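Local coordinates for pollen-specific leucine-rich repeat extensin-like protein 1 (Arabidopsis thaliana, PDB 6TME) that probably works in the pollen cell wall as a leucine-rich repeat extensin-like protein, its repeat domain binding a second protein chain, at residues K45-A50 against G113-V118; Q52-A57 against Y107-L112; I184-L189 against P204-K209; D190-N195 against S213-A218. All blocks are in the same frame, centred on the assembly; numbering follows the deposited sequence.

Contact 1 (K45-A50 against G113-V118); sequences KRAYIA and GLLTDV. With SO4 (sulfate ion), chain P.
The helix carrying Ala47 runs past the chain around Leu115 with CA atoms 5.6 Å apart, while Leu115 centres an inverse gamma turn and opens the type I turn that ends at Val118. Leu115 and Leu114 do most of the packing. Leu115 CG lies 3.7 Å from Ala50 CB, and its CD2 branch reaches past to Ala47, 3.8 Å from Ala47 CB; two alanines leave a shallow surface on the helix where the branched end of the leucine fits. Leu114 lies against the helix beside this pair. Its CB sits 3.7 Å from Arg46 O, and its CD1 meets Ile49 CG2 at 4.0 Å. The Arg46 chain bends at chi3 (52°), which places NE; the guanidinium beyond it has Thr116 OG1 at its edge, near the plane. NH2 and OG1 are modelled too close and at a poor angle, making a direct bond between them doubtful. Behind the contact, Ala47 also rests on Val94 of strand 92-98. The extended Lys45 chain takes its NZ very close to a sulfate ion, probably from the crystallisation liquor. This is the N-terminal capping helix of a leucine-rich repeat solenoid, packed against a loop before strand 120-122.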
loop_
_atom_site.group_PDB
_atom_site.type_symbol
_atom_site.label_atom_id
_atom_site.label_comp_id
_atom_site.label_asym_id
_atom_site.label_seq_id
_atom_site.Cartn_x
_atom_site.Cartn_y
_atom_site.Cartn_z
ATOM N N LYS A 45 -30.662 4.566 16.848
ATOM C CA LYS A 45 -31.278 3.251 16.798
ATOM C C LYS A 45 -30.765 2.447 15.603
ATOM O O LYS A 45 -30.467 1.254 15.723
ATOM C CB LYS A 45 -32.796 3.418 16.737
ATOM C CG LYS A 45 -33.547 2.128 16.524
ATOM C CD LYS A 45 -35.057 2.297 16.659
ATOM C CE LYS A 45 -35.747 0.933 16.566
ATOM N NZ LYS A 45 -37.203 1.015 16.262
ATOM N N ARG A 46 -30.652 3.092 14.446
ATOM C CA ARG A 46 -30.058 2.445 13.285
ATOM C C ARG A 46 -28.628 1.986 13.579
ATOM O O ARG A 46 -28.220 0.890 13.170
ATOM C CB ARG A 46 -30.111 3.405 12.106
ATOM C CG ARG A 46 -31.424 3.321 11.349
ATOM C CD ARG A 46 -31.642 4.541 10.511
ATOM N NE ARG A 46 -30.487 4.808 9.655
ATOM C CZ ARG A 46 -29.985 6.022 9.453
ATOM N NH1 ARG A 46 -30.555 7.074 10.030
ATOM N NH2 ARG A 46 -28.928 6.189 8.663
ATOM N N ALA A 47 -27.863 2.783 14.330
ATOM C CA ALA A 47 -26.524 2.329 14.705
ATOM C C ALA A 47 -26.598 1.171 15.683
ATOM O O ALA A 47 -25.793 0.234 15.599
ATOM C CB ALA A 47 -25.698 3.467 15.305
ATOM N N TYR A 48 -27.554 1.227 16.619
ATOM C CA TYR A 48 -27.712 0.169 17.611
ATOM C C TYR A 48 -27.985 -1.171 16.936
ATOM O O TYR A 48 -27.375 -2.188 17.278
ATOM C CB TYR A 48 -28.853 0.515 18.581
ATOM C CG TYR A 48 -29.191 -0.621 19.532
ATOM C CD1 TYR A 48 -28.378 -0.891 20.631
ATOM C CD2 TYR A 48 -30.299 -1.447 19.313
ATOM C CE1 TYR A 48 -28.662 -1.912 21.495
ATOM C CE2 TYR A 48 -30.592 -2.487 20.180
ATOM C CZ TYR A 48 -29.764 -2.714 21.272
ATOM O OH TYR A 48 -30.004 -3.753 22.149
ATOM N N ILE A 49 -28.925 -1.187 15.991
ATOM C CA ILE A 49 -29.259 -2.416 15.273
ATOM C C ILE A 49 -28.038 -2.949 14.512
ATOM O O ILE A 49 -27.707 -4.143 14.583
ATOM C CB ILE A 49 -30.456 -2.154 14.340
ATOM C CG1 ILE A 49 -31.730 -1.899 15.167
ATOM C CG2 ILE A 49 -30.640 -3.309 13.335
ATOM C CD1 ILE A 49 -32.876 -1.182 14.379
ATOM N N ALA A 50 -27.343 -2.064 13.787
ATOM C CA ALA A 50 -26.111 -2.434 13.094
ATOM C C ALA A 50 -25.111 -3.102 14.028
ATOM O O ALA A 50 -24.567 -4.175 13.718
ATOM C CB ALA A 50 -25.478 -1.197 12.456
ATOM N N GLY A 113 -24.472 -1.747 6.792
ATOM C CA GLY A 113 -24.904 -0.704 5.872
ATOM C C GLY A 113 -25.778 0.364 6.511
ATOM O O GLY A 113 -26.034 1.401 5.879
ATOM N N LEU A 114 -26.241 0.137 7.747
ATOM C CA LEU A 114 -27.024 1.142 8.440
ATOM C C LEU A 114 -26.160 2.238 9.059
ATOM O O LEU A 114 -26.695 3.274 9.453
ATOM C CB LEU A 114 -27.889 0.476 9.520
ATOM C CG LEU A 114 -29.057 -0.388 9.006
ATOM C CD1 LEU A 114 -29.598 -1.260 10.105
ATOM C CD2 LEU A 114 -30.190 0.422 8.353
ATOM N N LEU A 115 -24.843 2.045 9.150
ATOM C CA LEU A 115 -23.958 3.025 9.784
ATOM C C LEU A 115 -23.622 4.166 8.821
ATOM O O LEU A 115 -22.463 4.411 8.476
ATOM C CB LEU A 115 -22.692 2.333 10.274
ATOM C CG LEU A 115 -22.963 1.336 11.393
ATOM C CD1 LEU A 115 -21.729 0.477 11.711
ATOM C CD2 LEU A 115 -23.446 2.084 12.634
ATOM N N THR A 116 -24.665 4.883 8.395
ATOM C CA THR A 116 -24.516 5.754 7.229
ATOM C C THR A 116 -23.684 6.993 7.509
ATOM O O THR A 116 -23.363 7.721 6.566
ATOM C CB THR A 116 -25.879 6.199 6.682
ATOM O OG1 THR A 116 -26.656 6.764 7.735
ATOM C CG2 THR A 116 -26.648 5.023 6.048
ATOM N N ASP A 117 -23.318 7.257 8.756
ATOM C CA ASP A 117 -22.474 8.407 9.048
ATOM C C ASP A 117 -21.001 8.044 9.196
ATOM O O ASP A 117 -20.183 8.933 9.439
ATOM C CB ASP A 117 -22.974 9.109 10.323
ATOM C CG ASP A 117 -24.428 9.565 10.196
ATOM O OD1 ASP A 117 -24.733 10.250 9.193
ATOM O OD2 ASP A 117 -25.270 9.192 11.058
ATOM N N VAL A 118 -20.646 6.766 9.077
ATOM C CA VAL A 118 -19.273 6.358 9.335
ATOM C C VAL A 118 -18.372 6.829 8.200
ATOM O O VAL A 118 -18.678 6.643 7.017
ATOM C CB VAL A 118 -19.187 4.836 9.524
ATOM C CG1 VAL A 118 -17.757 4.381 9.397
ATOM C CG2 VAL A 118 -19.719 4.457 10.875
HETATM S S SO4 P . -38.133 3.787 14.284
HETATM O O1 SO4 P . -37.979 2.343 14.429
HETATM O O2 SO4 P . -38.211 4.424 15.598
HETATM O O3 SO4 P . -39.360 4.060 13.537
HETATM O O4 SO4 P . -36.983 4.321 13.554
#

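Contact 2 (Q52-A57 against Y107-L112); sequences QAWKKA and YLPPEL
Trp54 belongs to helix 43-56, the N-terminal cap of the leucine-rich repeat solenoid, and here it packs on the loop from Tyr107 to Leu112, whose Leu-Pro-Pro-Glu-Leu run resembles the Pro-x-x-Ile/Leu element of plant repeats. Its chi1 of -158° puts CG anti to the backbone N, and the indole beyond it lies against the loop. Leu112 comes over one face: CD1 stands 3.8 Å from the centroid of the five-membered ring, 11° off the normal, a well-centred CH-pi contact, while Leu112 CD2 lies against Trp54 CE3 and CD2. Leu108 lies alongside the indole and points the same way, its CD2 3.5 Å from Trp54 CZ2. Pro109 crosses at about a right angle and brings CD to 3.4 Å from Trp54 CD1. At the ring edge, near its plane, Trp54 NE1 donates a weak, strongly bent bond to Tyr107 O at 3.1 Å (121° at the hydrogen). Flanking the indole, Ala57 CB packs on Tyr107 CE1 at 3.3 Å, while Ala53 CB meets Glu111 CB at 3.7 Å. Phe58 meets the indole edge-to-face, and Phe128 also reaches it. The contact is therefore mainly apolar, and the poor angle of the indole bond suggests that ring packing contributes more than this weak bond to the placement of Trp54.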
loop_
_atom_site.group_PDB
_atom_site.type_symbol
_atom_site.label_atom_id
_atom_site.label_comp_id
_atom_site.label_asym_id
_atom_site.label_seq_id
_atom_site.Cartn_x
_atom_site.Cartn_y
_atom_site.Cartn_z
ATOM N N GLN A 52 -25.485 -4.405 17.077
ATOM C CA GLN A 52 -25.953 -5.659 17.665
ATOM C C GLN A 52 -25.973 -6.785 16.631
ATOM O O GLN A 52 -25.691 -7.941 16.973
ATOM C CB GLN A 52 -27.346 -5.495 18.306
ATOM C CG GLN A 52 -27.380 -4.697 19.631
ATOM C CD GLN A 52 -26.468 -5.297 20.691
ATOM O OE1 GLN A 52 -26.384 -6.511 20.820
ATOM N NE2 GLN A 52 -25.781 -4.449 21.452
ATOM N N ALA A 53 -26.317 -6.481 15.370
ATOM C CA ALA A 53 -26.211 -7.515 14.342
ATOM C C ALA A 53 -24.757 -7.946 14.160
ATOM O O ALA A 53 -24.485 -9.126 13.919
ATOM C CB ALA A 53 -26.797 -7.025 13.020
ATOM N N TRP A 54 -23.810 -7.016 14.317
ATOM C CA TRP A 54 -22.396 -7.352 14.164
ATOM C C TRP A 54 -21.911 -8.226 15.318
ATOM O O TRP A 54 -21.252 -9.255 15.100
ATOM C CB TRP A 54 -21.563 -6.072 14.056
ATOM C CG TRP A 54 -20.229 -6.254 13.391
ATOM C CD1 TRP A 54 -19.763 -7.384 12.766
ATOM C CD2 TRP A 54 -19.183 -5.278 13.287
ATOM N NE1 TRP A 54 -18.492 -7.169 12.293
ATOM C CE2 TRP A 54 -18.114 -5.885 12.590
ATOM C CE3 TRP A 54 -19.039 -3.954 13.730
ATOM C CZ2 TRP A 54 -16.917 -5.211 12.322
ATOM C CZ3 TRP A 54 -17.855 -3.278 13.454
ATOM C CH2 TRP A 54 -16.807 -3.907 12.756
ATOM N N LYS A 55 -22.255 -7.844 16.550
ATOM C CA LYS A 55 -21.884 -8.623 17.730
ATOM C C LYS A 55 -22.440 -10.046 17.677
ATOM O O LYS A 55 -21.785 -10.988 18.138
ATOM C CB LYS A 55 -22.370 -7.903 18.986
ATOM C CG LYS A 55 -22.049 -8.597 20.311
ATOM C CD LYS A 55 -22.724 -7.860 21.469
ATOM C CE LYS A 55 -22.216 -8.335 22.844
ATOM N NZ LYS A 55 -23.008 -7.660 23.943
ATOM N N LYS A 56 -23.653 -10.231 17.141
ATOM C CA LYS A 56 -24.151 -11.596 16.940
ATOM C C LYS A 56 -23.214 -12.415 16.059
ATOM O O LYS A 56 -23.067 -13.623 16.270
ATOM C CB LYS A 56 -25.548 -11.590 16.323
ATOM C CG LYS A 56 -26.660 -11.225 17.281
ATOM C CD LYS A 56 -28.009 -11.436 16.586
ATOM C CE LYS A 56 -29.195 -11.145 17.502
ATOM N NZ LYS A 56 -30.482 -11.463 16.802
ATOM N N ALA A 57 -22.551 -11.777 15.090
ATOM C CA ALA A 57 -21.597 -12.467 14.222
ATOM C C ALA A 57 -20.209 -12.617 14.832
ATOM O O ALA A 57 -19.340 -13.167 14.167
ATOM C CB ALA A 57 -21.473 -11.741 12.881
ATOM N N TYR A 107 -17.597 -11.951 10.816
ATOM C CA TYR A 107 -17.744 -11.439 9.468
ATOM C C TYR A 107 -18.496 -10.119 9.550
ATOM O O TYR A 107 -18.958 -9.716 10.621
ATOM C CB TYR A 107 -18.474 -12.435 8.564
ATOM C CG TYR A 107 -19.923 -12.689 8.923
ATOM C CD1 TYR A 107 -20.261 -13.529 9.978
ATOM C CD2 TYR A 107 -20.957 -12.106 8.188
ATOM C CE1 TYR A 107 -21.579 -13.803 10.286
ATOM C CE2 TYR A 107 -22.286 -12.359 8.497
ATOM C CZ TYR A 107 -22.588 -13.216 9.550
ATOM O OH TYR A 107 -23.902 -13.479 9.884
ATOM N N LEU A 108 -18.606 -9.426 8.412
ATOM C CA LEU A 108 -19.282 -8.136 8.402
ATOM C C LEU A 108 -20.668 -8.320 7.809
ATOM O O LEU A 108 -20.785 -8.564 6.598
ATOM C CB LEU A 108 -18.503 -7.080 7.607
ATOM C CG LEU A 108 -16.993 -6.818 7.744
ATOM C CD1 LEU A 108 -16.606 -5.538 6.968
ATOM C CD2 LEU A 108 -16.533 -6.718 9.179
ATOM N N PRO A 109 -21.731 -8.189 8.597
ATOM C CA PRO A 109 -23.071 -8.477 8.094
ATOM C C PRO A 109 -23.616 -7.318 7.279
ATOM O O PRO A 109 -23.159 -6.173 7.427
ATOM C CB PRO A 109 -23.887 -8.704 9.379
ATOM C CG PRO A 109 -23.180 -7.892 10.422
ATOM C CD PRO A 109 -21.708 -7.899 10.040
ATOM N N PRO A 110 -24.595 -7.581 6.410
ATOM C CA PRO A 110 -25.215 -6.501 5.626
ATOM C C PRO A 110 -25.700 -5.347 6.460
ATOM O O PRO A 110 -25.704 -4.207 5.979
ATOM C CB PRO A 110 -26.402 -7.199 4.947
ATOM C CG PRO A 110 -26.029 -8.631 4.923
ATOM C CD PRO A 110 -25.253 -8.878 6.171
ATOM N N GLU A 111 -26.101 -5.609 7.706
ATOM C CA GLU A 111 -26.704 -4.573 8.539
ATOM C C GLU A 111 -25.735 -3.433 8.829
ATOM O O GLU A 111 -26.181 -2.323 9.145
ATOM C CB GLU A 111 -27.221 -5.183 9.854
ATOM C CG GLU A 111 -28.507 -5.986 9.726
ATOM C CD GLU A 111 -28.319 -7.361 9.067
ATOM O OE1 GLU A 111 -27.164 -7.783 8.814
ATOM O OE2 GLU A 111 -29.348 -8.022 8.793
ATOM N N LEU A 112 -24.422 -3.669 8.709
ATOM C CA LEU A 112 -23.472 -2.574 8.869
ATOM C C LEU A 112 -23.744 -1.454 7.876
ATOM O O LEU A 112 -23.323 -0.311 8.109
ATOM C CB LEU A 112 -22.036 -3.093 8.721
ATOM C CG LEU A 112 -21.629 -4.072 9.835
ATOM C CD1 LEU A 112 -20.211 -4.572 9.702
ATOM C CD2 LEU A 112 -21.856 -3.450 11.211
#

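Contact 3 (I184-L189 against P204-K209); sequences IFDKDL and PETIGK
Phe185 plugs into the turn from Pro204 to Lys209, joining two consecutive loops of the leucine-rich repeat solenoid, across its core from the inward side chains of strands 191-193 and 214-216. Both loops carry the Pro-x-x-Ile run of plant-type repeats, and each has a short 3-10 segment; the CA atoms of Phe185 and Ile207 are 5.5 Å apart. The tight part is the phenyl ring. Its chi1 of -65° sets CG anti to the carbonyl carbon, and the ring reaches across to the second loop. Ile207 covers one face: its CA is 4.2 Å from the ring centroid, 27° off the normal, with CG1 standing over the centre. On the opposite face Ile184 CG2 sits toward the rim. Pro204 meets the edge, CD lying 3.9 Å from Phe185 CE2 and CG close by in the ring plane. Thr206 crosses the ring at about a right angle and brings OG1 to the edge, 3.8 Å from Phe185 CD2; that hydroxyl is spoken for, since it hydrogen-bonds Pro182 O. Toward solvent the fit is looser. Asp186 and Lys209 cross obliquely, and the carboxylate oxygen OD1 of Asp186 touches the aliphatic part of the lysine, 4.0 Å from Lys209 CG. The lysine chain bends at chi2 (-74°), and its amino end leads off, leaving the opposite charges too far apart for a salt bridge, with Asp186 OD1 and Lys209 NZ 6.6 Å from each other. Closer in, the carbonyl O of Phe185 lies against the Lys209 backbone, 3.5 Å from Lys209 C.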
loop_
_atom_site.group_PDB
_atom_site.type_symbol
_atom_site.label_atom_id
_atom_site.label_comp_id
_atom_site.label_asym_id
_atom_site.label_seq_id
_atom_site.Cartn_x
_atom_site.Cartn_y
_atom_site.Cartn_z
ATOM N N ILE A 184 -9.985 1.553 -10.224
ATOM C CA ILE A 184 -9.524 1.930 -8.885
ATOM C C ILE A 184 -8.570 3.120 -8.943
ATOM O O ILE A 184 -8.548 3.946 -8.024
ATOM C CB ILE A 184 -8.869 0.734 -8.155
ATOM C CG1 ILE A 184 -8.640 1.055 -6.679
ATOM C CG2 ILE A 184 -7.495 0.451 -8.718
ATOM C CD1 ILE A 184 -9.900 1.187 -5.869
ATOM N N PHE A 185 -7.780 3.242 -10.015
ATOM C CA PHE A 185 -6.859 4.370 -10.125
ATOM C C PHE A 185 -7.537 5.646 -10.611
ATOM O O PHE A 185 -6.884 6.701 -10.635
ATOM C CB PHE A 185 -5.661 3.978 -11.015
ATOM C CG PHE A 185 -4.830 2.888 -10.405
ATOM C CD1 PHE A 185 -4.107 3.129 -9.246
ATOM C CD2 PHE A 185 -4.850 1.605 -10.920
ATOM C CE1 PHE A 185 -3.378 2.121 -8.630
ATOM C CE2 PHE A 185 -4.126 0.596 -10.311
ATOM C CZ PHE A 185 -3.387 0.861 -9.160
ATOM N N ASP A 186 -8.832 5.584 -10.967
ATOM C CA ASP A 186 -9.607 6.785 -11.282
ATOM C C ASP A 186 -10.123 7.493 -10.029
ATOM O O ASP A 186 -10.364 8.703 -10.075
ATOM C CB ASP A 186 -10.809 6.449 -12.177
ATOM C CG ASP A 186 -10.422 5.732 -13.459
ATOM O OD1 ASP A 186 -9.402 6.102 -14.081
ATOM O OD2 ASP A 186 -11.144 4.780 -13.837
ATOM N N LYS A 187 -10.342 6.772 -8.926
ATOM C CA LYS A 187 -10.684 7.442 -7.671
ATOM C C LYS A 187 -9.531 8.343 -7.234
ATOM O O LYS A 187 -8.369 8.110 -7.585
ATOM C CB LYS A 187 -10.975 6.419 -6.571
ATOM C CG LYS A 187 -11.872 5.253 -6.960
ATOM C CD LYS A 187 -13.325 5.654 -6.920
ATOM C CE LYS A 187 -13.822 5.843 -5.490
ATOM N NZ LYS A 187 -14.961 6.791 -5.470
ATOM N N ASP A 188 -9.838 9.378 -6.450
ATOM C CA ASP A 188 -8.754 10.231 -5.949
ATOM C C ASP A 188 -8.228 9.720 -4.598
ATOM O O ASP A 188 -8.241 10.383 -3.577
ATOM C CB ASP A 188 -9.184 11.699 -5.916
ATOM C CG ASP A 188 -10.260 12.017 -4.874
ATOM O OD1 ASP A 188 -10.724 13.179 -4.885
ATOM O OD2 ASP A 188 -10.654 11.150 -4.062
ATOM N N LEU A 189 -7.743 8.488 -4.626
ATOM C CA LEU A 189 -7.117 7.903 -3.453
ATOM C C LEU A 189 -5.755 8.544 -3.211
ATOM O O LEU A 189 -5.019 8.869 -4.150
ATOM C CB LEU A 189 -6.969 6.386 -3.634
ATOM C CG LEU A 189 -8.282 5.618 -3.462
ATOM C CD1 LEU A 189 -8.159 4.241 -4.052
ATOM C CD2 LEU A 189 -8.589 5.509 -1.986
ATOM N N PRO A 204 -3.085 -2.293 -14.286
ATOM C CA PRO A 204 -3.954 -1.599 -15.241
ATOM C C PRO A 204 -3.243 -0.436 -15.918
ATOM O O PRO A 204 -2.467 0.288 -15.296
ATOM C CB PRO A 204 -5.106 -1.106 -14.366
ATOM C CG PRO A 204 -5.056 -1.981 -13.143
ATOM C CD PRO A 204 -3.620 -2.276 -12.917
ATOM N N GLU A 205 -3.554 -0.243 -17.203
ATOM C CA GLU A 205 -3.065 0.921 -17.930
ATOM C C GLU A 205 -3.490 2.230 -17.279
ATOM O O GLU A 205 -2.882 3.272 -17.548
ATOM C CB GLU A 205 -3.561 0.877 -19.380
ATOM C CG GLU A 205 -2.948 -0.263 -20.198
ATOM C CD GLU A 205 -1.480 -0.016 -20.526
ATOM O OE1 GLU A 205 -1.062 1.167 -20.517
ATOM O OE2 GLU A 205 -0.747 -1.002 -20.792
ATOM N N THR A 206 -4.521 2.199 -16.429
ATOM C CA THR A 206 -5.043 3.396 -15.787
ATOM C C THR A 206 -4.163 3.908 -14.657
ATOM O O THR A 206 -4.440 4.992 -14.128
ATOM C CB THR A 206 -6.421 3.102 -15.219
ATOM O OG1 THR A 206 -6.325 1.915 -14.425
ATOM C CG2 THR A 206 -7.426 2.886 -16.341
ATOM N N ILE A 207 -3.124 3.162 -14.271
ATOM C CA ILE A 207 -2.301 3.561 -13.131
ATOM C C ILE A 207 -1.829 5.009 -13.241
ATOM O O ILE A 207 -1.694 5.702 -12.223
ATOM C CB ILE A 207 -1.120 2.595 -12.982
ATOM C CG1 ILE A 207 -0.434 2.827 -11.649
ATOM C CG2 ILE A 207 -0.125 2.762 -14.141
ATOM C CD1 ILE A 207 0.631 1.812 -11.368
ATOM N N GLY A 208 -1.591 5.500 -14.464
ATOM C CA GLY A 208 -1.134 6.871 -14.624
ATOM C C GLY A 208 -2.135 7.912 -14.185
ATOM O O GLY A 208 -1.767 9.085 -14.005
ATOM N N LYS A 209 -3.405 7.519 -14.023
ATOM C CA LYS A 209 -4.417 8.452 -13.547
ATOM C C LYS A 209 -4.347 8.664 -12.042
ATOM O O LYS A 209 -4.881 9.660 -11.554
ATOM C CB LYS A 209 -5.825 7.969 -13.928
ATOM C CG LYS A 209 -6.118 7.900 -15.437
ATOM C CD LYS A 209 -6.326 9.273 -16.047
ATOM C CE LYS A 209 -6.799 9.188 -17.495
ATOM N NZ LYS A 209 -6.775 10.535 -18.152
#

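Contact 4 (D190-N195 against S213-A218); sequences DAIFLN and SVVTFA
Thr216 has OG1 between its backbone N and carbonyl carbon (chi1 67°), and Asn195 sets CG in the same kind of position (58°); the two side chains cross obliquely, and Thr216 OG1 donates to Asn195 OD1 at 2.8 Å. Thr216 closes strand 214-216 and Asn195 follows strand 191-193, neighbouring parallel strands of the leucine-rich repeat solenoid whose directions differ by only 12°. The backbone bonds alternate: Ile192 N to Val214 O at 3.0 Å, Thr216 N to Ile192 O, then Leu194 N to Thr216 O. Ala191, Phe193, Val214 and Thr216 share one face. There Val214 CG1 touches Ala191 CB at 3.6 Å and Phe193 CZ at 3.7 Å, while Thr216 OG1 lies at the edge of the Phe193 ring. A second protein chain packs on Phe193 and Val214 and is hydrogen-bonded by Asp190 OD2 and Asn195 ND2, consistent with this face being where it binds. Ile192 and Val215 point to the other face. Past the strands, Leu194 and Phe217 lie side by side, and Asn220 hydrogen-bonds Leu194 O. At the opposite end Asp190 O accepts Ser213 N. Ser213 OG donates to Asp190 OD1 at 2.7 Å, arriving from above the carboxylate plane.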
loop_
_atom_site.group_PDB
_atom_site.type_symbol
_atom_site.label_atom_id
_atom_site.label_comp_id
_atom_site.label_asym_id
_atom_site.label_seq_id
_atom_site.Cartn_x
_atom_site.Cartn_y
_atom_site.Cartn_z
ATOM N N ASP A 190 -5.440 8.769 -1.941
ATOM C CA ASP A 190 -4.094 9.160 -1.555
ATOM C C ASP A 190 -3.215 7.947 -1.293
ATOM O O ASP A 190 -1.997 8.025 -1.450
ATOM C CB ASP A 190 -4.148 10.056 -0.307
ATOM C CG ASP A 190 -2.786 10.218 0.375
ATOM O OD1 ASP A 190 -1.865 10.823 -0.229
ATOM O OD2 ASP A 190 -2.639 9.741 1.526
ATOM N N ALA A 191 -3.812 6.818 -0.923
ATOM C CA ALA A 191 -3.044 5.660 -0.489
ATOM C C ALA A 191 -3.800 4.399 -0.875
ATOM O O ALA A 191 -4.992 4.273 -0.573
ATOM C CB ALA A 191 -2.799 5.687 1.024
ATOM N N ILE A 192 -3.106 3.480 -1.543
ATOM C CA ILE A 192 -3.664 2.222 -2.027
ATOM C C ILE A 192 -2.698 1.118 -1.595
ATOM O O ILE A 192 -1.586 1.012 -2.132
ATOM C CB ILE A 192 -3.857 2.222 -3.557
ATOM C CG1 ILE A 192 -4.547 3.503 -4.017
ATOM C CG2 ILE A 192 -4.656 1.003 -4.028
ATOM C CD1 ILE A 192 -4.487 3.755 -5.514
ATOM N N PHE A 193 -3.104 0.312 -0.617
ATOM C CA PHE A 193 -2.306 -0.822 -0.156
ATOM C C PHE A 193 -2.985 -2.099 -0.634
ATOM O O PHE A 193 -4.101 -2.406 -0.211
ATOM C CB PHE A 193 -2.147 -0.802 1.368
ATOM C CG PHE A 193 -1.456 0.438 1.881
ATOM C CD1 PHE A 193 -0.086 0.561 1.797
ATOM C CD2 PHE A 193 -2.190 1.499 2.423
ATOM C CE1 PHE A 193 0.565 1.707 2.262
ATOM C CE2 PHE A 193 -1.553 2.653 2.879
ATOM C CZ PHE A 193 -0.169 2.754 2.804
ATOM N N LEU A 194 -2.322 -2.828 -1.530
ATOM C CA LEU A 194 -2.840 -4.087 -2.053
ATOM C C LEU A 194 -1.956 -5.269 -1.698
ATOM O O LEU A 194 -2.335 -6.404 -1.980
ATOM C CB LEU A 194 -2.985 -4.024 -3.579
ATOM C CG LEU A 194 -3.612 -2.768 -4.167
ATOM C CD1 LEU A 194 -3.257 -2.699 -5.642
ATOM C CD2 LEU A 194 -5.139 -2.766 -3.958
ATOM N N ASN A 195 -0.809 -5.032 -1.068
ATOM C CA ASN A 195 0.232 -6.039 -0.990
ATOM C C ASN A 195 -0.250 -7.258 -0.217
ATOM O O ASN A 195 -1.201 -7.194 0.573
ATOM C CB ASN A 195 1.505 -5.466 -0.351
ATOM C CG ASN A 195 1.268 -4.901 1.063
ATOM O OD1 ASN A 195 0.775 -3.781 1.240
ATOM N ND2 ASN A 195 1.621 -5.688 2.067
ATOM N N SER A 213 -0.204 9.154 -3.233
ATOM C CA SER A 213 1.157 9.334 -2.747
ATOM C C SER A 213 1.859 8.010 -2.442
ATOM O O SER A 213 3.094 7.971 -2.476
ATOM C CB SER A 213 1.158 10.236 -1.507
ATOM O OG SER A 213 0.577 9.574 -0.398
ATOM N N VAL A 214 1.127 6.931 -2.157
ATOM C CA VAL A 214 1.742 5.620 -1.932
ATOM C C VAL A 214 0.855 4.543 -2.539
ATOM O O VAL A 214 -0.367 4.550 -2.328
ATOM C CB VAL A 214 1.995 5.319 -0.435
ATOM C CG1 VAL A 214 0.706 5.414 0.417
ATOM C CG2 VAL A 214 2.617 3.936 -0.266
ATOM N N VAL A 215 1.469 3.618 -3.295
ATOM C CA VAL A 215 0.799 2.444 -3.852
ATOM C C VAL A 215 1.676 1.215 -3.603
ATOM O O VAL A 215 2.857 1.215 -3.963
ATOM C CB VAL A 215 0.532 2.585 -5.367
ATOM C CG1 VAL A 215 -0.265 1.395 -5.843
ATOM C CG2 VAL A 215 -0.171 3.906 -5.727
ATOM N N THR A 216 1.104 0.161 -3.011
ATOM C CA THR A 216 1.813 -1.103 -2.853
ATOM C C THR A 216 1.097 -2.225 -3.599
ATOM O O THR A 216 -0.131 -2.381 -3.479
ATOM C CB THR A 216 2.002 -1.476 -1.369
ATOM O OG1 THR A 216 0.747 -1.770 -0.732
ATOM C CG2 THR A 216 2.726 -0.347 -0.625
ATOM N N PHE A 217 1.876 -2.976 -4.396
ATOM C CA PHE A 217 1.460 -4.194 -5.095
ATOM C C PHE A 217 2.209 -5.425 -4.608
ATOM O O PHE A 217 1.975 -6.524 -5.134
ATOM C CB PHE A 217 1.731 -4.106 -6.606
ATOM C CG PHE A 217 1.067 -2.982 -7.302
ATOM C CD1 PHE A 217 -0.199 -3.148 -7.851
ATOM C CD2 PHE A 217 1.722 -1.776 -7.465
ATOM C CE1 PHE A 217 -0.823 -2.107 -8.526
ATOM C CE2 PHE A 217 1.106 -0.723 -8.127
ATOM C CZ PHE A 217 -0.174 -0.891 -8.660
ATOM N N ALA A 218 3.159 -5.253 -3.682
ATOM C CA ALA A 218 4.091 -6.312 -3.303
ATOM C C ALA A 218 3.370 -7.626 -3.002
ATOM O O ALA A 218 2.239 -7.634 -2.525
ATOM C CB ALA A 218 4.892 -5.864 -2.077
#

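Contacts 1 and 2 share helix 43-56 and belong to the N-terminal cap; their centres are 11 Å apart, and Ala50 CB touches Glu111 O at 3.6 Å. Contacts 3 and 4 lie further along the solenoid, centres 12 Å apart, their segments alternating along the chain. They meet in the core, where Phe185 CE1 reaches Ile192 CD1 at 3.7 Å and Phe185 CZ reaches Phe217 CZ. The two pairs are separate: the centres of contacts 1 and 4 are 29 Å apart. The second protein chain touches contact 4 broadly and contact 1 only through Asp117, but neither contact 2 nor contact 3. The N-acetylglucosamine units near contacts 3 and 4 belong to glycans attached to the protein.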